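Local coordinates for protein trehalose monomycolate transport factor A (Mycolicibacterium smegmatis MC2 155, PDB 6T84) that is required for MmpL3-dependent transport of trehalose monomycolate to the mycobacterial cell wall and for growth and cell elongation, at residues F23-E28 with N51-Q56. Sequence-based numbering, arbitrary orientation. Where two conformers were deposited one is given.
Sequences FDYEYE and NVVLGQ
Tyr25 turns its ring beside the Asn51 side chain, and in the Asn51 conformer described its OH donates a short hydrogen bond to Asn51 OD1 (2.6 Å). The hydroxyl lies in the plane of the amide carbonyl, and OD1 in turn sits at the edge of the phenol ring; ring and amide run side by side, their planes 34° apart. Tyr25 CG is anti to the backbone N (chi1 174°), which starts the ring off toward the Asn51 end rather than the Gly55 end. In the same conformer Asn51 ND2 is bonded to Asp66, which gives each end of this buried amide a partner.

At the far end, Phe23 lays one ring face over the Gly55 backbone: Gly55 CA stands 3.8 Å from the ring centroid, displaced toward the rim, a CH-pi contact over that face. Val53 CG1 packs against Phe23 CB at 3.4 Å and meets the ring at its edge, while Val53 CG2 touches the edge of Tyr25. On the opposite face, in the Leu54 conformer described, Leu54 CD1 lies across the extended Glu26 chain, 3.7 Å from Glu26 CD.

Antiparallel pairing sets this register. Asp24 with Leu54 and Glu26 with Val52 are hydrogen-bonded pairs flanking the non-hydrogen-bonded pair Tyr25-Val53. Asn51 N continues the ladder to Tyr27 O (2.8 Å), where the chain turns at Tyr27 and at Asn51, beside the small sheet of 28-29 and 49-50.

Strand 24-26 is outermost within this chain in the large antiparallel sheet of this N-terminal domain, probably cytoplasmic. Helix 10-21 packs on the Tyr25-Val53 face, and strand 60-67 pairs with the other side of 52-57.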
loop_
_atom_site.group_PDB
_atom_site.type_symbol
_atom_site.label_atom_id
_atom_site.label_comp_id
_atom_site.label_asym_id
_atom_site.label_seq_id
_atom_site.Cartn_x
_atom_site.Cartn_y
_atom_site.Cartn_z
ATOM N N PHE A 23 -12.775 12.049 -7.266
ATOM C CA PHE A 23 -11.323 12.149 -7.362
ATOM C C PHE A 23 -10.935 12.603 -8.770
ATOM O O PHE A 23 -11.683 12.363 -9.715
ATOM C CB PHE A 23 -10.698 10.760 -7.105
ATOM C CG PHE A 23 -10.889 10.209 -5.712
ATOM C CD1 PHE A 23 -11.298 11.010 -4.633
ATOM C CD2 PHE A 23 -10.578 8.867 -5.473
ATOM C CE1 PHE A 23 -11.418 10.444 -3.353
ATOM C CE2 PHE A 23 -10.656 8.303 -4.162
ATOM C CZ PHE A 23 -11.116 9.094 -3.125
ATOM N N ASP A 24 -9.741 13.151 -8.922
ATOM C CA ASP A 24 -9.284 13.537 -10.255
ATOM C C ASP A 24 -8.605 12.358 -10.926
ATOM O O ASP A 24 -8.030 11.485 -10.271
ATOM C CB ASP A 24 -8.275 14.704 -10.148
ATOM C CG ASP A 24 -8.965 15.970 -9.699
ATOM O OD1 ASP A 24 -10.077 16.277 -10.169
ATOM O OD2 ASP A 24 -8.393 16.690 -8.884
ATOM N N TYR A 25 -8.681 12.320 -12.259
ATOM C CA TYR A 25 -8.068 11.277 -13.071
ATOM C C TYR A 25 -7.026 11.897 -14.008
ATOM O O TYR A 25 -7.284 12.933 -14.657
ATOM C CB TYR A 25 -9.120 10.517 -13.896
ATOM C CG TYR A 25 -8.534 9.517 -14.856
ATOM C CD1 TYR A 25 -8.260 8.220 -14.445
ATOM C CD2 TYR A 25 -8.205 9.878 -16.158
ATOM C CE1 TYR A 25 -7.690 7.305 -15.311
ATOM C CE2 TYR A 25 -7.647 8.974 -17.031
ATOM C CZ TYR A 25 -7.398 7.680 -16.594
ATOM O OH TYR A 25 -6.831 6.764 -17.472
ATOM N N GLU A 26 -5.886 11.224 -14.172
ATOM C CA GLU A 26 -4.894 11.583 -15.190
ATOM C C GLU A 26 -4.406 10.316 -15.871
ATOM O O GLU A 26 -4.154 9.320 -15.201
ATOM C CB GLU A 26 -3.616 12.175 -14.509
ATOM C CG GLU A 26 -3.870 13.401 -13.721
ATOM C CD GLU A 26 -2.618 13.894 -13.013
ATOM O OE1 GLU A 26 -1.548 13.253 -13.062
ATOM O OE2 GLU A 26 -2.722 14.925 -12.349
ATOM N N TYR A 27 -4.152 10.366 -17.170
ATOM C CA TYR A 27 -3.700 9.132 -17.782
ATOM C C TYR A 27 -2.315 8.747 -17.315
ATOM O O TYR A 27 -2.010 7.547 -17.202
ATOM C CB TYR A 27 -3.691 9.210 -19.297
ATOM C CG TYR A 27 -3.220 7.893 -19.828
ATOM C CD1 TYR A 27 -3.967 6.737 -19.583
ATOM C CD2 TYR A 27 -2.015 7.775 -20.503
ATOM C CE1 TYR A 27 -3.526 5.491 -20.021
ATOM C CE2 TYR A 27 -1.568 6.515 -20.964
ATOM C CZ TYR A 27 -2.345 5.388 -20.739
ATOM O OH TYR A 27 -1.922 4.160 -21.206
ATOM N N GLU A 28 -1.449 9.725 -17.048
ATOM C CA GLU A 28 -0.097 9.385 -16.654
ATOM C C GLU A 28 0.431 10.523 -15.807
ATOM O O GLU A 28 0.035 11.681 -15.990
ATOM C CB GLU A 28 0.779 9.271 -17.941
ATOM C CG GLU A 28 2.226 8.923 -17.714
ATOM C CD GLU A 28 2.953 8.596 -19.007
ATOM O OE1 GLU A 28 2.389 8.832 -20.102
ATOM O OE2 GLU A 28 4.094 8.093 -18.910
ATOM N N ASN A 51 -2.951 5.601 -15.421
ATOM C CA ASN A 51 -4.335 5.517 -14.926
ATOM C C ASN A 51 -4.417 6.003 -13.479
ATOM O O ASN A 51 -4.823 5.288 -12.548
ATOM C CB ASN A 51 -4.881 4.090 -15.041
ATOM C CG ASN A 51 -5.123 3.701 -16.431
ATOM O OD1 ASN A 51 -5.718 4.453 -17.178
ATOM N ND2 ASN A 51 -4.704 2.489 -16.807
ATOM N N VAL A 52 -3.959 7.234 -13.312
ATOM C CA VAL A 52 -3.700 7.814 -11.999
ATOM C C VAL A 52 -4.971 8.467 -11.476
ATOM O O VAL A 52 -5.639 9.241 -12.190
ATOM C CB VAL A 52 -2.567 8.842 -12.112
ATOM C CG1 VAL A 52 -2.285 9.470 -10.714
ATOM C CG2 VAL A 52 -1.308 8.196 -12.687
ATOM N N VAL A 53 -5.287 8.219 -10.197
ATOM C CA VAL A 53 -6.438 8.824 -9.559
ATOM C C VAL A 53 -5.924 9.517 -8.296
ATOM O O VAL A 53 -5.189 8.908 -7.493
ATOM C CB VAL A 53 -7.503 7.751 -9.215
ATOM C CG1 VAL A 53 -8.691 8.396 -8.483
ATOM C CG2 VAL A 53 -7.980 7.079 -10.506
ATOM N N LEU A 54 -6.286 10.777 -8.114
ATOM C CA LEU A 54 -5.768 11.609 -7.038
ATOM C C LEU A 54 -6.958 12.090 -6.227
ATOM O O LEU A 54 -7.846 12.766 -6.772
ATOM C CB LEU A 54 -5.016 12.830 -7.626
ATOM C CG LEU A 54 -3.939 12.506 -8.696
ATOM C CD1 LEU A 54 -4.528 12.468 -10.142
ATOM C CD2 LEU A 54 -2.755 13.497 -8.589
ATOM N N GLY A 55 -6.981 11.758 -4.944
ATOM C CA GLY A 55 -8.134 12.104 -4.136
ATOM C C GLY A 55 -7.780 12.312 -2.688
ATOM O O GLY A 55 -6.621 12.453 -2.328
ATOM N N GLN A 56 -8.793 12.325 -1.833
ATOM C CA GLN A 56 -8.586 12.438 -0.373
ATOM C C GLN A 56 -9.537 11.485 0.325
ATOM O O GLN A 56 -10.651 11.255 -0.153
ATOM C CB GLN A 56 -8.908 13.825 0.171
ATOM C CG GLN A 56 -7.879 14.910 -0.224
ATOM C CD GLN A 56 -8.156 16.248 0.455
ATOM O OE1 GLN A 56 -7.437 16.654 1.373
ATOM N NE2 GLN A 56 -9.200 16.937 -0.002
#